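PDB 3ONK: epsin-3 from Saccharomyces cerevisiae, which helps recruit clathrin to the Golgi network and endosomes, binds membranes rich in phosphatidylinositol-3,5-bisphosphate, and takes part in protein sorting at the multivesicular body. Local coordinates for residues Glu47-Ile52 / Asp87-Ser92; Leu73-Ile78 / Ile124-Asp129; Asn94-Leu99 / Thr118-Leu123. All coordinates share one frame; numbering follows the deposited sequence.

Contact 1: Glu47-Ile52 / Asp87-Ser92; sequences EILSMI and DDTRNS
Leu49 and Asp88 form the main touch between helix 42-57 and helix 83-90, two members of the all-helical superhelix that makes up the ENTH domain of this protein. The leucine directs its branched end at the aspartate's methylene rather than at its carboxylate: CD1 of Leu49 lies 3.8 Å from CB of Asp88, and CD2 of Leu49 follows at 4.2 Å from the same carbon. The two methyls thus straddle one CB, with the side chains crossing obliquely. Asp88 offers that carbon with its CG beside the backbone N and anti to the carbonyl carbon (chi1 -70°), which leaves the carboxylate beyond the leucine's methyls; the side chain of Asp88 also touches Arg45 of helix 42-57. An aspartate suits this partly exposed place, since its short aliphatic base can pack while its charge remains at the border of the contact.

Thr89 backs the pair from the buried side. Its methyl belongs to the hydrophobic interior, and its side chain also meets Phe53, so the hydroxyl must find a partner at the backbone; it bonds to the carbonyl of Phe85, one helical turn earlier. Satisfied in this way, OG1 of Thr89 can tolerate an apolar neighbour, and CD1 of Leu49 rests 4.3 Å from it.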
# COMPACT_ATOMS: atom_id res chain seq x y z
N GLU A 47 -13.25 3.61 -0.23
CA GLU A 47 -13.03 3.02 -1.56
C GLU A 47 -11.60 2.55 -1.73
O GLU A 47 -11.33 1.46 -2.22
CB GLU A 47 -13.36 4.01 -2.68
CG GLU A 47 -14.82 4.32 -2.79
CD GLU A 47 -15.13 5.33 -3.87
OE1 GLU A 47 -16.27 5.81 -3.89
OE2 GLU A 47 -14.24 5.66 -4.69
N ILE A 48 -10.67 3.41 -1.30
CA ILE A 48 -9.24 3.15 -1.42
C ILE A 48 -8.85 1.96 -0.57
O ILE A 48 -8.11 1.09 -1.00
CB ILE A 48 -8.41 4.38 -0.95
CG1 ILE A 48 -8.68 5.60 -1.84
CG2 ILE A 48 -6.94 4.08 -0.94
CD1 ILE A 48 -8.18 6.90 -1.24
N LEU A 49 -9.38 1.94 0.65
CA LEU A 49 -9.15 0.87 1.61
C LEU A 49 -9.52 -0.51 1.05
O LEU A 49 -8.69 -1.42 1.00
CB LEU A 49 -9.97 1.16 2.86
CG LEU A 49 -9.44 0.69 4.21
CD1 LEU A 49 -8.28 1.58 4.67
CD2 LEU A 49 -10.59 0.67 5.26
N SER A 50 -10.78 -0.67 0.67
CA SER A 50 -11.26 -1.90 0.04
C SER A 50 -10.29 -2.37 -1.03
O SER A 50 -9.78 -3.49 -0.98
CB SER A 50 -12.60 -1.66 -0.62
OG SER A 50 -13.45 -0.93 0.25
N MET A 51 -10.04 -1.49 -1.99
CA MET A 51 -9.24 -1.81 -3.15
C MET A 51 -7.82 -2.27 -2.79
O MET A 51 -7.31 -3.23 -3.38
CB MET A 51 -9.18 -0.59 -4.08
CG MET A 51 -10.52 -0.18 -4.69
SD MET A 51 -11.23 -1.41 -5.79
CE MET A 51 -9.78 -1.98 -6.66
N ILE A 52 -7.19 -1.59 -1.84
CA ILE A 52 -5.81 -1.90 -1.50
C ILE A 52 -5.66 -3.27 -0.87
O ILE A 52 -4.72 -4.00 -1.18
CB ILE A 52 -5.16 -0.86 -0.56
CG1 ILE A 52 -4.83 0.43 -1.31
CG2 ILE A 52 -3.86 -1.42 0.02
CD1 ILE A 52 -3.86 1.34 -0.55
N ASP A 87 -5.60 5.56 10.96
CA ASP A 87 -6.54 4.98 11.91
C ASP A 87 -7.23 3.78 11.25
O ASP A 87 -7.23 2.67 11.79
CB ASP A 87 -7.57 6.01 12.38
CG ASP A 87 -6.98 7.07 13.30
OD1 ASP A 87 -7.67 8.07 13.59
OD2 ASP A 87 -5.83 6.92 13.75
N ASP A 88 -7.82 4.01 10.07
CA ASP A 88 -8.48 2.92 9.32
C ASP A 88 -7.55 1.73 9.10
O ASP A 88 -7.90 0.60 9.41
CB ASP A 88 -8.94 3.43 7.96
CG ASP A 88 -10.09 4.41 8.06
OD1 ASP A 88 -10.60 4.66 9.18
OD2 ASP A 88 -10.50 4.93 7.01
N THR A 89 -6.36 2.01 8.57
CA THR A 89 -5.37 0.98 8.26
C THR A 89 -4.96 0.18 9.50
O THR A 89 -4.76 -1.02 9.43
CB THR A 89 -4.11 1.59 7.59
OG1 THR A 89 -4.48 2.33 6.42
CG2 THR A 89 -3.13 0.49 7.21
N ARG A 90 -4.82 0.85 10.63
CA ARG A 90 -4.49 0.15 11.87
C ARG A 90 -5.47 -0.97 12.24
O ARG A 90 -5.08 -1.97 12.84
CB ARG A 90 -4.28 1.14 13.03
CG ARG A 90 -2.89 1.74 13.01
CD ARG A 90 -2.76 2.95 13.90
NE ARG A 90 -1.36 3.33 14.07
CZ ARG A 90 -0.93 4.28 14.89
NH1 ARG A 90 -1.81 4.98 15.62
NH2 ARG A 90 0.36 4.54 14.99
N ASN A 91 -6.74 -0.79 11.86
CA ASN A 91 -7.78 -1.79 12.10
C ASN A 91 -7.61 -3.06 11.26
O ASN A 91 -8.34 -4.03 11.43
CB ASN A 91 -9.18 -1.18 11.87
CG ASN A 91 -9.52 -0.09 12.88
OD1 ASN A 91 -8.96 -0.05 13.97
ND2 ASN A 91 -10.44 0.80 12.51
N SER A 92 -6.62 -3.04 10.36
CA SER A 92 -6.36 -4.15 9.45
C SER A 92 -4.94 -4.70 9.56
O SER A 92 -4.49 -5.39 8.64
CB SER A 92 -6.58 -3.71 8.00
OG SER A 92 -7.92 -3.33 7.75

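Contact 2: Leu73-Ile78 / Ile124-Asp129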
# COMPACT_ATOMS: atom_id res chain seq x y z
N LEU A 73 2.11 1.72 -2.39
CA LEU A 73 1.05 2.72 -2.28
C LEU A 73 0.69 3.01 -0.83
O LEU A 73 0.51 4.17 -0.44
CB LEU A 73 -0.21 2.25 -3.02
CG LEU A 73 -1.43 3.18 -2.99
CD1 LEU A 73 -1.09 4.61 -3.44
CD2 LEU A 73 -2.56 2.60 -3.85
N LEU A 74 0.58 1.95 -0.04
CA LEU A 74 0.14 2.07 1.34
C LEU A 74 1.22 2.77 2.16
O LEU A 74 0.92 3.53 3.08
CB LEU A 74 -0.16 0.66 1.88
CG LEU A 74 -1.10 0.39 3.06
CD1 LEU A 74 -2.46 1.08 2.96
CD2 LEU A 74 -1.28 -1.13 3.18
N ASP A 75 2.48 2.55 1.80
CA ASP A 75 3.55 3.29 2.44
C ASP A 75 3.41 4.78 2.17
O ASP A 75 3.48 5.62 3.07
CB ASP A 75 4.91 2.80 1.93
CG ASP A 75 6.07 3.45 2.68
OD1 ASP A 75 6.24 3.14 3.87
OD2 ASP A 75 6.78 4.29 2.08
N TYR A 76 3.21 5.12 0.91
CA TYR A 76 3.09 6.51 0.52
C TYR A 76 1.91 7.16 1.25
O TYR A 76 2.01 8.29 1.70
CB TYR A 76 2.90 6.61 -1.00
CG TYR A 76 2.95 8.02 -1.54
CD1 TYR A 76 4.14 8.59 -1.97
CD2 TYR A 76 1.79 8.80 -1.61
CE1 TYR A 76 4.18 9.89 -2.47
CE2 TYR A 76 1.81 10.09 -2.09
CZ TYR A 76 3.00 10.63 -2.52
OH TYR A 76 3.02 11.93 -3.00
N LEU A 77 0.81 6.42 1.39
CA LEU A 77 -0.41 6.98 1.96
C LEU A 77 -0.28 7.23 3.44
O LEU A 77 -0.82 8.19 3.98
CB LEU A 77 -1.61 6.08 1.69
CG LEU A 77 -2.06 5.94 0.24
CD1 LEU A 77 -3.25 4.99 0.14
CD2 LEU A 77 -2.41 7.30 -0.38
N ILE A 78 0.47 6.36 4.11
CA ILE A 78 0.75 6.56 5.51
C ILE A 78 1.60 7.82 5.72
O ILE A 78 1.44 8.52 6.72
CB ILE A 78 1.33 5.29 6.13
CG1 ILE A 78 0.22 4.21 6.13
CG2 ILE A 78 1.84 5.55 7.53
CD1 ILE A 78 0.72 2.82 6.22
N ILE A 124 4.74 -2.33 8.82
CA ILE A 124 4.10 -2.66 10.09
C ILE A 124 4.84 -1.95 11.23
O ILE A 124 4.22 -1.44 12.16
CB ILE A 124 4.00 -4.18 10.34
CG1 ILE A 124 2.94 -4.79 9.41
CG2 ILE A 124 3.66 -4.47 11.79
CD1 ILE A 124 3.02 -6.31 9.28
N GLU A 125 6.16 -1.90 11.12
CA GLU A 125 6.94 -1.13 12.07
C GLU A 125 6.47 0.32 12.01
O GLU A 125 6.22 0.93 13.05
CB GLU A 125 8.42 -1.24 11.74
CG GLU A 125 9.33 -0.78 12.83
CD GLU A 125 10.77 -0.68 12.36
OE1 GLU A 125 10.98 -0.40 11.16
OE2 GLU A 125 11.68 -0.87 13.19
N LEU A 126 6.31 0.85 10.80
CA LEU A 126 5.84 2.23 10.62
C LEU A 126 4.47 2.45 11.24
O LEU A 126 4.30 3.29 12.12
CB LEU A 126 5.81 2.64 9.14
CG LEU A 126 5.37 4.09 8.83
CD1 LEU A 126 6.32 5.10 9.47
CD2 LEU A 126 5.22 4.35 7.32
N LEU A 127 3.49 1.65 10.80
CA LEU A 127 2.10 1.81 11.22
C LEU A 127 1.91 1.82 12.72
O LEU A 127 1.05 2.52 13.23
CB LEU A 127 1.24 0.69 10.65
CG LEU A 127 0.40 0.93 9.40
CD1 LEU A 127 -0.26 -0.38 9.06
CD2 LEU A 127 -0.63 2.03 9.57
N SER A 128 2.70 1.01 13.43
CA SER A 128 2.48 0.79 14.86
C SER A 128 3.32 1.72 15.75
O SER A 128 3.39 1.52 16.95
CB SER A 128 2.74 -0.67 15.22
OG SER A 128 4.13 -0.96 15.17
N ASP A 129 3.93 2.74 15.16
CA ASP A 129 4.80 3.63 15.92
C ASP A 129 4.50 5.10 15.65
O ASP A 129 4.90 5.64 14.61
CB ASP A 129 6.27 3.32 15.59
CG ASP A 129 7.23 4.13 16.43
OD1 ASP A 129 6.74 4.95 17.23
OD2 ASP A 129 8.45 3.93 16.31
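Ile78 meets two consecutive residues of the other helix, Leu126 and Leu127, with a different branch for each. Its CG2 methyl lies 3.6 Å from CD2 of Leu126, the two side chains running past each other in opposite directions. Its longer branch goes to the second leucine: CD1 of Ile78 is 3.7 Å from CD2 of Leu127, and here the side chains cross at about a right angle. The isoleucine's first torsion explains the division. With CG1 beside the backbone N and anti to the carbonyl carbon (chi1 -67°), CG2 is left on the side away from the N, and the two branches diverge. A beta-branched residue suits the place because it presents both arms close to its own helix.

Such close apolar fitting holds together the helical superhelix of the ENTH domain, here joining helix 64-80 to the last turn of helix 113-127. Ile78 also touches Ile86, and Leu127 touches Thr89 and Ile96, which brings helices 83-90 and 93-97 into the same cluster.

Nearer the border of the contact, Asp75 crosses Leu126 at about a right angle. CG of Asp75 stands anti to the residue's own N (chi1 -175°), and OD1 comes within 3.8 Å of CD2 of Leu126, a plain packing contact; the polar mate of the carboxylate is Lys79, which forms a salt bridge to OD2.

Just past Leu127 the helix stops. OG of Ser128 donates to the carbonyl O of Ile124 at 3.0 Å, and the backbone N of Ser128 reaches that same oxygen at 3.2 Å from the opposite face of the carbonyl plane. Asp129 stands at the N-cap, just before helix 130-143, and its OD1 caps the backbone N of Asn131.

Contact 3: Asn94-Leu99 / Thr118-Leu123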
# COMPACT_ATOMS: atom_id res chain seq x y z
N ASN A 94 -3.79 -7.03 11.27
CA ASN A 94 -3.96 -8.48 11.21
C ASN A 94 -3.79 -9.04 9.80
O ASN A 94 -3.01 -9.95 9.56
CB ASN A 94 -5.36 -8.84 11.76
CG ASN A 94 -6.37 -7.67 11.63
OD1 ASN A 94 -6.44 -6.79 12.51
ND2 ASN A 94 -7.13 -7.65 10.53
N LEU A 95 -4.56 -8.48 8.88
CA LEU A 95 -4.57 -8.88 7.48
C LEU A 95 -3.22 -8.58 6.82
O LEU A 95 -2.74 -9.35 5.99
CB LEU A 95 -5.70 -8.14 6.76
CG LEU A 95 -6.30 -8.60 5.42
CD1 LEU A 95 -6.44 -7.40 4.49
CD2 LEU A 95 -5.52 -9.72 4.74
N ILE A 96 -2.61 -7.46 7.19
CA ILE A 96 -1.34 -7.06 6.60
C ILE A 96 -0.25 -8.05 7.02
O ILE A 96 0.60 -8.43 6.20
CB ILE A 96 -0.97 -5.63 7.03
CG1 ILE A 96 -2.08 -4.65 6.61
CG2 ILE A 96 0.38 -5.21 6.48
CD1 ILE A 96 -1.84 -3.23 7.07
N ARG A 97 -0.32 -8.46 8.29
CA ARG A 97 0.62 -9.41 8.88
C ARG A 97 0.72 -10.71 8.09
O ARG A 97 1.77 -11.35 8.08
CB ARG A 97 0.21 -9.74 10.33
CG ARG A 97 0.40 -8.59 11.32
CD ARG A 97 0.69 -9.08 12.75
NE ARG A 97 0.78 -7.96 13.69
CZ ARG A 97 1.91 -7.35 14.04
NH1 ARG A 97 1.87 -6.34 14.89
NH2 ARG A 97 3.07 -7.76 13.55
N ILE A 98 -0.37 -11.09 7.44
CA ILE A 98 -0.37 -12.31 6.65
C ILE A 98 0.80 -12.31 5.67
O ILE A 98 1.38 -13.36 5.40
CB ILE A 98 -1.71 -12.50 5.88
CG1 ILE A 98 -1.82 -13.91 5.31
CG2 ILE A 98 -1.83 -11.50 4.73
CD1 ILE A 98 -2.97 -14.08 4.32
N LEU A 99 1.15 -11.14 5.15
CA LEU A 99 2.18 -11.04 4.11
C LEU A 99 3.58 -11.31 4.63
O LEU A 99 4.52 -11.46 3.85
CB LEU A 99 2.14 -9.67 3.42
CG LEU A 99 0.89 -9.45 2.57
CD1 LEU A 99 0.92 -8.07 1.88
CD2 LEU A 99 0.74 -10.57 1.55
N THR A 118 10.08 -7.87 3.35
CA THR A 118 10.84 -6.72 3.85
C THR A 118 10.04 -5.41 3.78
O THR A 118 10.16 -4.57 4.68
CB THR A 118 12.20 -6.56 3.12
OG1 THR A 118 11.98 -6.16 1.76
CG2 THR A 118 12.97 -7.87 3.13
N ARG A 119 9.23 -5.23 2.74
CA ARG A 119 8.35 -4.05 2.69
C ARG A 119 7.29 -4.14 3.77
O ARG A 119 6.95 -3.15 4.41
CB ARG A 119 7.64 -3.93 1.34
CG ARG A 119 8.53 -3.63 0.16
CD ARG A 119 9.40 -2.43 0.42
NE ARG A 119 8.67 -1.16 0.36
CZ ARG A 119 8.62 -0.36 -0.71
NH1 ARG A 119 7.95 0.78 -0.65
NH2 ARG A 119 9.25 -0.69 -1.83
N VAL A 120 6.72 -5.33 3.94
CA VAL A 120 5.62 -5.47 4.89
C VAL A 120 6.10 -5.30 6.32
O VAL A 120 5.44 -4.66 7.13
CB VAL A 120 4.86 -6.79 4.71
CG1 VAL A 120 5.47 -7.86 5.59
CG2 VAL A 120 3.41 -6.59 5.10
N LYS A 121 7.26 -5.87 6.63
CA LYS A 121 7.87 -5.65 7.94
C LYS A 121 8.12 -4.16 8.23
O LYS A 121 7.89 -3.68 9.34
CB LYS A 121 9.16 -6.46 8.09
CG LYS A 121 8.93 -7.97 8.17
CD LYS A 121 10.23 -8.71 8.43
CE LYS A 121 10.22 -10.13 7.85
NZ LYS A 121 11.14 -10.25 6.67
N ALA A 122 8.59 -3.43 7.22
CA ALA A 122 8.84 -1.99 7.40
C ALA A 122 7.54 -1.22 7.62
O ALA A 122 7.44 -0.37 8.51
CB ALA A 122 9.61 -1.43 6.20
N LEU A 123 6.53 -1.52 6.81
CA LEU A 123 5.24 -0.86 6.93
C LEU A 123 4.62 -1.11 8.31
O LEU A 123 4.01 -0.22 8.88
CB LEU A 123 4.28 -1.35 5.85
CG LEU A 123 3.06 -0.46 5.63
CD1 LEU A 123 3.45 0.68 4.71
CD2 LEU A 123 1.93 -1.25 5.04
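Val120 is pressed between Ile96 and Leu99, one turn apart on the partner segment. Its CG2 methyl does most of the touching. That methyl lies 3.6 Å from CG2 of Ile96, and CB of Leu99 is almost as near. It also comes within 3.5 Å of the carbonyl O of Ile96. That oxygen is already engaged by the backbone N of Leu99 at 3.0 Å, so a methyl can lie against it without stranding a polar atom. The other methyl, CG1 of Val120, rests near the backbone carbonyl carbon of Leu99 at 4.0 Å. A compact valine suits such close approach, the CA atoms of Leu99 and Val120 being 6.6 Å apart. With an alanine here, both methyls would go, and Ile96 and Leu99 would probably be left facing a gap with their grip on helix 113-127 weakened.

Ile96 meets the valine as it does because its CG2 is anti to the backbone N, while CG1 lies beside that N (chi1 -58°); the side chains of Ile96 and Val120 pass each other in opposite directions. Leu123, a turn further along, adds a looser contact to the same CG2 of Ile96.

The next shell places these residues within the ENTH superhelix. Ile96 also packs on Phe53 and Leu99 on Phe56, both of helix 42-57, while Leu99 on Ile67 and Leu123 on Leu74 bring in helix 64-80, setting this buried contact among four helices.

Contacts 2 and 3 are buried and share helix 113-127, contact 3 lying nested inside the chain loop that contact 2 closes. On that helix Leu123 of contact 3 joins them, its CD1 packing 3.8 Å from CD1 of Ile78. Contact 1 uses other helices, is only partly buried, and is the smallest. The chemistry follows: contact 3 is wholly apolar between side chains, contact 2 is apolar with a carboxylate at its margin, and contact 1 sets a leucine against the methylene of a charged residue. No hydrogen bond crosses within any of them. A polar tie instead joins contacts 1 and 2, where NE of Arg90 probably bonds to the carbonyl O of Leu127 at 2.7 Å.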